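Local coordinates for protein DnaJ homolog subfamily C member 10 (Mus musculus, PDB 3APQ) that acts as a disulfide reductase of the endoplasmic reticulum, helping proteins fold correctly and misfolded ones to be degraded, here represented by its J domain and first thioredoxin domain, at residues A[14-22]-A[94-103]; A[111-122]-A[166-177]. All coordinates share one frame; numbering follows the deposited sequence. Where two conformers were deposited one is given.

Contact 1: A[14-22]-A[94-103]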
loop_
_atom_site.group_PDB
_atom_site.type_symbol
_atom_site.label_atom_id
_atom_site.label_comp_id
_atom_site.label_asym_id
_atom_site.label_seq_id
_atom_site.Cartn_x
_atom_site.Cartn_y
_atom_site.Cartn_z
ATOM N N ALA A 14 4.930 7.898 13.238
ATOM C CA ALA A 14 5.081 6.672 12.453
ATOM C C ALA A 14 4.630 6.877 11.027
ATOM O O ALA A 14 3.702 7.640 10.816
ATOM C CB ALA A 14 4.280 5.481 13.065
ATOM N N SER A 15 5.297 6.235 10.057
ATOM C CA SER A 15 4.824 6.237 8.666
ATOM C C SER A 15 3.554 5.337 8.534
ATOM O O SER A 15 3.266 4.547 9.410
ATOM C CB SER A 15 5.897 5.644 7.760
ATOM O OG SER A 15 6.182 4.292 8.107
ATOM N N SER A 16 2.880 5.400 7.372
ATOM C CA SER A 16 1.707 4.504 7.120
ATOM C C SER A 16 2.171 3.074 7.110
ATOM O O SER A 16 1.475 2.182 7.630
ATOM C CB SER A 16 1.058 4.858 5.775
ATOM O OG SER A 16 0.561 6.211 5.846
ATOM N N ARG A 17 3.357 2.834 6.539
ATOM C CA ARG A 17 3.912 1.478 6.571
ATOM C C ARG A 17 4.079 0.988 8.005
ATOM O O ARG A 17 3.686 -0.132 8.306
ATOM C CB ARG A 17 5.253 1.369 5.820
ATOM C CG ARG A 17 5.885 -0.037 5.881
ATOM C CD ARG A 17 7.312 -0.006 5.266
ATOM N NE ARG A 17 8.013 -1.213 5.677
ATOM C CZ ARG A 17 8.653 -1.385 6.842
ATOM N NH1 ARG A 17 8.781 -0.398 7.736
ATOM N NH2 ARG A 17 9.181 -2.571 7.096
ATOM N N GLU A 18 4.650 1.799 8.896
ATOM C CA GLU A 18 4.868 1.341 10.312
ATOM C C GLU A 18 3.575 1.015 11.011
ATOM O O GLU A 18 3.439 -0.008 11.751
ATOM C CB GLU A 18 5.646 2.411 11.116
ATOM C CG GLU A 18 7.109 2.369 10.788
ATOM C CD GLU A 18 7.891 3.637 11.209
ATOM O OE1 GLU A 18 7.403 4.780 11.089
ATOM O OE2 GLU A 18 9.052 3.472 11.624
ATOM N N ILE A 19 2.613 1.895 10.794
ATOM C CA ILE A 19 1.255 1.696 11.302
ATOM C C ILE A 19 0.632 0.376 10.796
ATOM O O ILE A 19 0.047 -0.385 11.605
ATOM C CB ILE A 19 0.350 2.916 11.022
ATOM C CG1 ILE A 19 0.915 4.151 11.766
ATOM C CG2 ILE A 19 -1.154 2.601 11.323
ATOM C CD1 ILE A 19 0.451 5.527 11.214
ATOM N N ARG A 20 0.737 0.072 9.496
ATOM C CA ARG A 20 0.233 -1.234 9.028
ATOM C C ARG A 20 0.898 -2.377 9.695
ATOM O O ARG A 20 0.225 -3.353 10.047
ATOM C CB ARG A 20 0.432 -1.439 7.506
ATOM C CG ARG A 20 -0.462 -0.540 6.662
ATOM C CD ARG A 20 -0.413 -0.930 5.141
ATOM N NE ARG A 20 0.911 -0.641 4.563
ATOM C CZ ARG A 20 1.240 0.516 3.998
ATOM N NH1 ARG A 20 0.376 1.556 4.008
ATOM N NH2 ARG A 20 2.439 0.651 3.433
ATOM N N GLN A 21 2.217 -2.310 9.814
ATOM C CA GLN A 21 2.956 -3.414 10.393
ATOM C C GLN A 21 2.544 -3.644 11.862
ATOM O O GLN A 21 2.392 -4.824 12.307
ATOM C CB GLN A 21 4.441 -3.247 10.171
ATOM C CG GLN A 21 4.721 -3.405 8.600
ATOM C CD GLN A 21 4.047 -4.715 8.039
ATOM O OE1 GLN A 21 4.394 -5.812 8.499
ATOM N NE2 GLN A 21 3.037 -4.587 7.114
ATOM N N ALA A 22 2.293 -2.558 12.589
ATOM C CA ALA A 22 1.986 -2.727 14.000
ATOM C C ALA A 22 0.600 -3.331 14.118
ATOM O O ALA A 22 0.393 -4.228 14.923
ATOM C CB ALA A 22 2.051 -1.406 14.753
ATOM N N ASP A 94 5.295 -4.383 2.203
ATOM C CA ASP A 94 5.896 -3.711 3.383
ATOM C C ASP A 94 7.216 -4.280 3.855
ATOM O O ASP A 94 7.963 -3.592 4.553
ATOM C CB ASP A 94 4.929 -3.681 4.553
ATOM C CG ASP A 94 3.790 -2.664 4.338
ATOM O OD1 ASP A 94 3.827 -1.898 3.325
ATOM O OD2 ASP A 94 2.859 -2.652 5.166
ATOM N N ASP A 95 7.486 -5.556 3.526
ATOM C CA ASP A 95 8.767 -6.144 3.876
ATOM C C ASP A 95 9.760 -6.213 2.723
ATOM O O ASP A 95 10.743 -6.935 2.855
ATOM C CB ASP A 95 8.585 -7.575 4.423
ATOM C CG ASP A 95 7.745 -7.626 5.662
ATOM O OD1 ASP A 95 7.902 -6.764 6.562
ATOM O OD2 ASP A 95 6.937 -8.565 5.783
ATOM N N ASP A 96 9.496 -5.498 1.608
ATOM C CA ASP A 96 10.341 -5.444 0.429
ATOM C C ASP A 96 10.879 -4.021 0.336
ATOM O O ASP A 96 10.195 -3.130 -0.158
ATOM C CB ASP A 96 9.528 -5.825 -0.818
ATOM C CG ASP A 96 8.781 -7.112 -0.596
ATOM O OD1 ASP A 96 9.498 -8.099 -0.312
ATOM O OD2 ASP A 96 7.519 -7.120 -0.614
ATOM N N PRO A 97 12.113 -3.792 0.835
ATOM C CA PRO A 97 12.579 -2.415 0.914
ATOM C C PRO A 97 12.828 -1.817 -0.484
ATOM O O PRO A 97 12.844 -0.593 -0.621
ATOM C CB PRO A 97 13.913 -2.540 1.728
ATOM C CG PRO A 97 14.320 -3.942 1.616
ATOM C CD PRO A 97 12.997 -4.704 1.573
ATOM N N GLU A 98 12.935 -2.661 -1.509
ATOM C CA GLU A 98 13.133 -2.174 -2.911
ATOM C C GLU A 98 11.928 -1.586 -3.605
ATOM O O GLU A 98 12.044 -0.976 -4.691
ATOM C CB GLU A 98 13.652 -3.317 -3.790
ATOM C CG GLU A 98 14.996 -3.939 -3.305
ATOM C CD GLU A 98 14.826 -4.937 -2.182
ATOM O OE1 GLU A 98 13.665 -5.292 -1.842
ATOM O OE2 GLU A 98 15.866 -5.372 -1.651
ATOM N N ILE A 99 10.788 -1.752 -2.965
ATOM C CA ILE A 99 9.517 -1.291 -3.475
ATOM C C ILE A 99 8.895 -0.219 -2.579
ATOM O O ILE A 99 8.799 -0.418 -1.402
ATOM C CB ILE A 99 8.543 -2.467 -3.633
ATOM C CG1 ILE A 99 9.004 -3.390 -4.740
ATOM C CG2 ILE A 99 7.172 -2.040 -3.877
ATOM C CD1 ILE A 99 8.450 -4.733 -4.626
ATOM N N ILE A 100 8.519 0.906 -3.165
ATOM C CA ILE A 100 7.880 1.900 -2.302
ATOM C C ILE A 100 6.358 1.835 -2.503
ATOM O O ILE A 100 5.880 1.912 -3.633
ATOM C CB ILE A 100 8.378 3.348 -2.660
ATOM C CG1 ILE A 100 9.923 3.505 -2.646
ATOM C CG2 ILE A 100 7.667 4.419 -1.809
ATOM C CD1 ILE A 100 10.635 2.867 -1.487
ATOM N N THR A 101 5.593 1.659 -1.412
ATOM C CA THR A 101 4.130 1.655 -1.530
ATOM C C THR A 101 3.664 3.083 -1.352
ATOM O O THR A 101 3.942 3.712 -0.317
ATOM C CB THR A 101 3.511 0.750 -0.475
ATOM O OG1 THR A 101 3.931 -0.577 -0.758
ATOM C CG2 THR A 101 1.974 0.802 -0.506
ATOM N N LEU A 102 3.014 3.601 -2.389
ATOM C CA LEU A 102 2.743 5.045 -2.489
ATOM C C LEU A 102 1.276 5.257 -2.178
ATOM O O LEU A 102 0.416 4.597 -2.773
ATOM C CB LEU A 102 2.991 5.537 -3.922
ATOM C CG LEU A 102 4.458 5.419 -4.370
ATOM C CD1 LEU A 102 4.503 5.406 -5.943
ATOM C CD2 LEU A 102 5.250 6.613 -3.760
ATOM N N GLU A 103 1.009 6.190 -1.272
ATOM C CA GLU A 103 -0.329 6.741 -1.110
ATOM C C GLU A 103 -0.496 7.988 -1.985
ATOM O O GLU A 103 0.459 8.424 -2.559
ATOM C CB GLU A 103 -0.595 7.006 0.375
ATOM C CG GLU A 103 -0.847 5.631 1.142
ATOM C CD GLU A 103 0.458 5.024 1.765
ATOM O OE1 GLU A 103 1.346 5.831 2.133
ATOM O OE2 GLU A 103 0.595 3.777 1.956
HETATM O O HOH W 1 3.575 3.186 2.320
#

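Contact 2: A[111-122]-A[166-177]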
loop_
_atom_site.group_PDB
_atom_site.type_symbol
_atom_site.label_atom_id
_atom_site.label_comp_id
_atom_site.label_asym_id
_atom_site.label_seq_id
_atom_site.Cartn_x
_atom_site.Cartn_y
_atom_site.Cartn_z
ATOM N N VAL A 111 5.286 11.232 -9.484
ATOM C CA VAL A 111 5.079 11.501 -10.938
ATOM C C VAL A 111 5.430 12.964 -11.345
ATOM O O VAL A 111 5.651 13.264 -12.518
ATOM C CB VAL A 111 3.679 11.026 -11.456
ATOM C CG1 VAL A 111 3.483 9.536 -11.121
ATOM C CG2 VAL A 111 2.546 11.883 -10.876
ATOM N N ASN A 112 5.541 13.853 -10.371
ATOM C CA ASN A 112 5.903 15.240 -10.666
ATOM C C ASN A 112 7.408 15.504 -10.574
ATOM O O ASN A 112 7.888 16.514 -11.085
ATOM C CB ASN A 112 5.156 16.203 -9.732
ATOM C CG ASN A 112 5.151 17.653 -10.257
ATOM O OD1 ASN A 112 4.508 17.980 -11.266
ATOM N ND2 ASN A 112 5.868 18.520 -9.566
ATOM N N SER A 113 8.125 14.624 -9.885
ATOM C CA SER A 113 9.517 14.867 -9.526
ATOM C C SER A 113 10.434 14.869 -10.725
ATOM O O SER A 113 11.451 15.507 -10.671
ATOM C CB SER A 113 10.028 13.811 -8.540
ATOM O OG SER A 113 10.216 12.548 -9.207
ATOM N N GLY A 114 10.115 14.124 -11.779
ATOM C CA GLY A 114 11.081 13.929 -12.871
ATOM C C GLY A 114 11.819 12.587 -12.825
ATOM O O GLY A 114 12.501 12.212 -13.766
ATOM N N GLU A 115 11.677 11.840 -11.743
ATOM C CA GLU A 115 12.343 10.537 -11.659
ATOM C C GLU A 115 11.521 9.520 -12.410
ATOM O O GLU A 115 10.298 9.670 -12.509
ATOM C CB GLU A 115 12.416 10.140 -10.203
ATOM C CG GLU A 115 13.491 10.839 -9.432
ATOM C CD GLU A 115 13.584 10.304 -7.982
ATOM O OE1 GLU A 115 13.085 10.971 -7.054
ATOM O OE2 GLU A 115 14.131 9.213 -7.757
ATOM N N LEU A 116 12.160 8.481 -12.923
ATOM C CA LEU A 116 11.437 7.442 -13.656
ATOM C C LEU A 116 10.828 6.432 -12.634
ATOM O O LEU A 116 11.571 5.872 -11.836
ATOM C CB LEU A 116 12.387 6.727 -14.608
ATOM C CG LEU A 116 11.823 5.498 -15.346
ATOM C CD1 LEU A 116 10.707 5.979 -16.259
ATOM C CD2 LEU A 116 12.843 4.754 -16.162
ATOM N N TRP A 117 9.515 6.270 -12.645
ATOM C CA TRP A 117 8.830 5.360 -11.698
ATOM C C TRP A 117 8.077 4.283 -12.450
ATOM O O TRP A 117 7.315 4.589 -13.408
ATOM C CB TRP A 117 7.819 6.143 -10.885
ATOM C CG TRP A 117 8.402 6.843 -9.707
ATOM C CD1 TRP A 117 8.929 8.123 -9.666
ATOM C CD2 TRP A 117 8.488 6.329 -8.365
ATOM N NE1 TRP A 117 9.317 8.424 -8.360
ATOM C CE2 TRP A 117 9.084 7.340 -7.558
ATOM C CE3 TRP A 117 8.144 5.106 -7.775
ATOM C CZ2 TRP A 117 9.318 7.174 -6.172
ATOM C CZ3 TRP A 117 8.374 4.942 -6.396
ATOM C CH2 TRP A 117 8.982 5.970 -5.624
ATOM N N PHE A 118 8.173 3.039 -12.003
ATOM C CA PHE A 118 7.402 1.969 -12.584
ATOM C C PHE A 118 6.564 1.422 -11.436
ATOM O O PHE A 118 7.128 0.959 -10.417
ATOM C CB PHE A 118 8.402 0.928 -13.077
ATOM C CG PHE A 118 7.804 -0.198 -13.903
ATOM C CD1 PHE A 118 8.603 -1.291 -14.195
ATOM C CD2 PHE A 118 6.499 -0.140 -14.471
ATOM C CE1 PHE A 118 8.116 -2.345 -15.007
ATOM C CE2 PHE A 118 6.012 -1.176 -15.254
ATOM C CZ PHE A 118 6.816 -2.296 -15.528
ATOM N N VAL A 119 5.248 1.575 -11.576
ATOM C CA VAL A 119 4.301 1.356 -10.494
ATOM C C VAL A 119 3.296 0.224 -10.810
ATOM O O VAL A 119 2.711 0.161 -11.901
ATOM C CB VAL A 119 3.525 2.666 -10.206
ATOM C CG1 VAL A 119 2.459 2.453 -9.064
ATOM C CG2 VAL A 119 4.526 3.762 -9.842
ATOM N N ASN A 120 3.141 -0.665 -9.833
ATOM C CA ASN A 120 2.211 -1.772 -9.871
ATOM C C ASN A 120 0.977 -1.341 -9.102
ATOM O O ASN A 120 1.050 -1.177 -7.859
ATOM C CB ASN A 120 2.853 -2.978 -9.185
ATOM C CG ASN A 120 1.907 -4.148 -9.020
ATOM O OD1 ASN A 120 0.760 -4.108 -9.464
ATOM N ND2 ASN A 120 2.412 -5.224 -8.430
ATOM N N PHE A 121 -0.121 -1.143 -9.837
ATOM C CA PHE A 121 -1.441 -0.830 -9.266
ATOM C C PHE A 121 -2.152 -2.155 -9.036
ATOM O O PHE A 121 -2.458 -2.894 -9.990
ATOM C CB PHE A 121 -2.301 0.038 -10.202
ATOM C CG PHE A 121 -1.791 1.445 -10.367
ATOM C CD1 PHE A 121 -2.314 2.474 -9.611
ATOM C CD2 PHE A 121 -0.822 1.727 -11.329
ATOM C CE1 PHE A 121 -1.834 3.777 -9.771
ATOM C CE2 PHE A 121 -0.321 3.029 -11.484
ATOM C CZ PHE A 121 -0.843 4.046 -10.706
ATOM N N TYR A 122 -2.386 -2.472 -7.784
ATOM C CA TYR A 122 -2.992 -3.774 -7.428
ATOM C C TYR A 122 -4.228 -3.567 -6.552
ATOM O O TYR A 122 -4.568 -2.441 -6.186
ATOM C CB TYR A 122 -1.896 -4.664 -6.764
ATOM C CG TYR A 122 -1.410 -4.147 -5.414
ATOM C CD1 TYR A 122 -2.019 -4.605 -4.261
ATOM C CD2 TYR A 122 -0.369 -3.215 -5.279
ATOM C CE1 TYR A 122 -1.666 -4.154 -3.006
ATOM C CE2 TYR A 122 0.012 -2.739 -3.940
ATOM C CZ TYR A 122 -0.645 -3.246 -2.839
ATOM O OH TYR A 122 -0.367 -2.916 -1.500
ATOM N N VAL A 166 -7.004 3.199 -14.254
ATOM C CA VAL A 166 -6.829 1.828 -13.805
ATOM C C VAL A 166 -8.171 1.216 -13.366
ATOM O O VAL A 166 -8.701 1.565 -12.312
ATOM C CB VAL A 166 -5.887 1.760 -12.589
ATOM C CG1 VAL A 166 -5.818 0.309 -12.110
ATOM C CG2 VAL A 166 -4.489 2.285 -12.958
ATOM N N ASN A 167 -8.682 0.267 -14.140
ATOM C CA ASN A 167 -9.971 -0.383 -13.805
ATOM C C ASN A 167 -9.885 -1.895 -13.688
ATOM O O ASN A 167 -10.922 -2.545 -13.551
ATOM C CB ASN A 167 -11.074 -0.035 -14.829
ATOM C CG ASN A 167 -10.506 0.284 -16.238
ATOM O OD1 ASN A 167 -10.570 1.441 -16.700
ATOM N ND2 ASN A 167 -9.916 -0.739 -16.903
ATOM N N SER A 168 -8.668 -2.449 -13.791
ATOM C CA SER A 168 -8.472 -3.886 -13.703
ATOM C C SER A 168 -7.049 -4.057 -13.136
ATOM O O SER A 168 -6.255 -3.103 -13.158
ATOM C CB SER A 168 -8.644 -4.527 -15.055
ATOM O OG SER A 168 -7.588 -4.121 -15.902
ATOM N N TYR A 169 -6.770 -5.223 -12.550
ATOM C CA TYR A 169 -5.562 -5.384 -11.739
ATOM C C TYR A 169 -4.908 -6.710 -12.074
ATOM O O TYR A 169 -5.585 -7.667 -12.411
ATOM C CB TYR A 169 -5.943 -5.329 -10.260
ATOM C CG TYR A 169 -6.911 -4.224 -9.986
ATOM C CD1 TYR A 169 -6.465 -2.918 -9.740
ATOM C CD2 TYR A 169 -8.276 -4.464 -10.019
ATOM C CE1 TYR A 169 -7.375 -1.898 -9.487
ATOM C CE2 TYR A 169 -9.179 -3.465 -9.788
ATOM C CZ TYR A 169 -8.719 -2.171 -9.526
ATOM O OH TYR A 169 -9.667 -1.178 -9.325
ATOM N N PRO A 170 -3.581 -6.782 -11.983
ATOM C CA PRO A 170 -2.676 -5.648 -11.745
ATOM C C PRO A 170 -2.572 -4.780 -12.984
ATOM O O PRO A 170 -2.785 -5.272 -14.105
ATOM C CB PRO A 170 -1.312 -6.327 -11.468
ATOM C CG PRO A 170 -1.415 -7.639 -12.237
ATOM C CD PRO A 170 -2.870 -8.066 -12.178
ATOM N N SER A 171 -2.272 -3.497 -12.798
ATOM C CA SER A 171 -1.980 -2.607 -13.932
ATOM C C SER A 171 -0.622 -1.980 -13.683
ATOM O O SER A 171 -0.373 -1.420 -12.614
ATOM C CB SER A 171 -3.081 -1.548 -14.114
ATOM O OG SER A 171 -4.129 -2.158 -14.823
ATOM N N LEU A 172 0.287 -2.159 -14.625
ATOM C CA LEU A 172 1.654 -1.691 -14.409
ATOM C C LEU A 172 1.942 -0.549 -15.394
ATOM O O LEU A 172 1.786 -0.710 -16.612
ATOM C CB LEU A 172 2.699 -2.808 -14.603
ATOM C CG LEU A 172 2.523 -4.234 -14.008
ATOM C CD1 LEU A 172 3.761 -5.118 -14.043
ATOM C CD2 LEU A 172 1.875 -4.350 -12.672
ATOM N N PHE A 173 2.345 0.597 -14.858
ATOM C CA PHE A 173 2.545 1.789 -15.692
ATOM C C PHE A 173 3.868 2.397 -15.348
ATOM O O PHE A 173 4.247 2.475 -14.155
ATOM C CB PHE A 173 1.497 2.838 -15.384
ATOM C CG PHE A 173 0.154 2.598 -16.030
ATOM C CD1 PHE A 173 -0.092 3.054 -17.348
ATOM C CD2 PHE A 173 -0.877 1.965 -15.337
ATOM C CE1 PHE A 173 -1.362 2.872 -17.967
ATOM C CE2 PHE A 173 -2.151 1.786 -15.944
ATOM C CZ PHE A 173 -2.381 2.229 -17.258
ATOM N N ILE A 174 4.560 2.890 -16.364
ATOM C CA ILE A 174 5.787 3.621 -16.098
ATOM C C ILE A 174 5.549 5.131 -16.308
ATOM O O ILE A 174 4.816 5.547 -17.240
ATOM C CB ILE A 174 6.942 2.974 -16.857
ATOM C CG1 ILE A 174 8.281 3.437 -16.325
ATOM C CG2 ILE A 174 6.820 3.206 -18.344
ATOM C CD1 ILE A 174 9.424 2.418 -16.588
ATOM N N PHE A 175 6.091 5.946 -15.396
ATOM C CA PHE A 175 5.781 7.400 -15.370
ATOM C C PHE A 175 7.086 8.192 -15.317
ATOM O O PHE A 175 8.060 7.806 -14.644
ATOM C CB PHE A 175 5.015 7.788 -14.077
ATOM C CG PHE A 175 3.669 7.154 -13.914
ATOM C CD1 PHE A 175 2.522 7.793 -14.408
ATOM C CD2 PHE A 175 3.536 5.927 -13.238
ATOM C CE1 PHE A 175 1.220 7.231 -14.249
ATOM C CE2 PHE A 175 2.255 5.340 -13.080
ATOM C CZ PHE A 175 1.088 5.997 -13.617
ATOM N N ARG A 176 7.104 9.341 -15.986
ATOM C CA ARG A 176 8.129 10.338 -15.689
ATOM C C ARG A 176 7.553 11.728 -15.992
ATOM O O ARG A 176 7.020 11.946 -17.088
ATOM C CB ARG A 176 9.413 10.100 -16.484
ATOM C CG ARG A 176 10.616 10.911 -15.945
ATOM C CD ARG A 176 11.568 11.351 -17.031
ATOM N NE ARG A 176 11.497 10.490 -18.212
ATOM C CZ ARG A 176 12.313 9.467 -18.468
ATOM N NH1 ARG A 176 13.294 9.138 -17.614
ATOM N NH2 ARG A 176 12.142 8.756 -19.588
ATOM N N SER A 177 7.649 12.641 -15.021
ATOM C CA SER A 177 7.236 14.026 -15.236
ATOM C C SER A 177 7.516 14.497 -16.665
ATOM O O SER A 177 8.611 14.298 -17.198
ATOM C CB SER A 177 7.962 14.964 -14.269
ATOM O OG SER A 177 7.442 16.269 -14.419
HETATM O O HOH W 2 8.637 11.918 -12.484
#

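Contact 1: A[14-22]-A[94-103]
Arg20 lays the side of its guanidinium along the carboxylate of Asp94, the two planes only 29° apart, in a two-pronged salt bridge: NE reaches OD2 at 2.9 Å on its syn lone pair, and NH2 reaches OD1, also at 2.9 Å. A bend at chi3 (-68°) turns the arginine's end so that NH1 can meet Glu103 OE2 at 3.0 Å, a second salt bridge, in which the carboxylate is approached from 35° out of its plane. A water bridges the same groups, accepting from Arg20 NH2 and donating to Thr101 O and Glu103 OE2. Gln21 comes to the same Asp94 oxygen from its other side, NE2 using the anti lone pair of OD2 at 2.8 Å, with the amide standing nearly upright to the carboxylate. Arg20 and Gln21 thus hold the aspartate side chain, and Arg20, Asp94 and Glu103 form a salt-bridge network joining the J domain to the thioredoxin domain. In the conformer modelled here, extended Arg17 adds NE and NH2 to Asp94 O; a second conformer exists, so this grip may not be constant. On the J-domain side, Arg20 also packs on Tyr52 of helix 41-55; across the interface, Thr101 rests on Ala151 of strand 148-153, the neighbour of the outermost strand 100-101.

Contact 2: A[111-122]-A[166-177]
Phe121 and Phe175 meet rim to rim, CE2 to CE2 at 3.8 Å, on one face of the antiparallel pair formed by strands 117-122 and 171-175 in the thioredoxin fold. The Phe121 ring is a plate held between two valines: CG2 of Val166 sits over one face, 4.0 Å from the ring centroid, while CG1 of its strand neighbour Val119 presses on the opposite face. Phe173 fits beside the same ring, its CD2 against Phe121 CD2. An alanine in place of Phe121 would probably leave a gap between Val119 and Val166 and take away one of the groups against the Phe175 rim. Farther along, Val111 at the end of helix 104-113 sets CG1 off-centre over the Phe175 ring, and Phe107 meets that ring edge-to-face.

The other face carries Phe118, Asn120, Leu172 and Ile174. With CG anti to the backbone N (chi1 -172°), the Phe118 ring passes across the neighbouring strand, bringing CE2 to Leu172 CB and CD2 to Ile174 CB. Leu116 pushes CD1 against Ile174 CG1 at 3.5 Å, and the same methyl lies over one face of the Arg176 guanidinium. Helix 190-202 packs against this side, Phe196 touching both Phe118 and Ile174. Between the two faces, six backbone hydrogen bonds pair Trp117 with Phe175, Val119 with Phe173 and Phe121 with Ser171. Just beyond them lies Pro170, the cis-proline of thioredoxin folds, facing the start of the CxxC helix and touching His128. Near that end Asn120 OD1 is buried without a polar partner, against Pro170 CB at 3.6 Å and Leu172 CD2 at 3.4 Å.

Contact 1 joins the J domain to the thioredoxin domain, whereas contact 2 lies wholly within the latter; their centres are about 18 Å apart. They share one sheet, in which strand 148-153 separates strand 100-101 from strand 117-122, and the chain runs from Glu103 of contact 1 directly into helix 104-113, which leads to contact 2. Packing ties them directly: Leu102 CD1 lies 3.9 Å from Trp117 CZ3, and Ile100 CG1 4.0 Å from Trp117 CH2. The redox-active disulfide Cys126-Cys129 lies next to contact 2, where Tyr169 touches Cys129, while contact 1 is an inter-domain join.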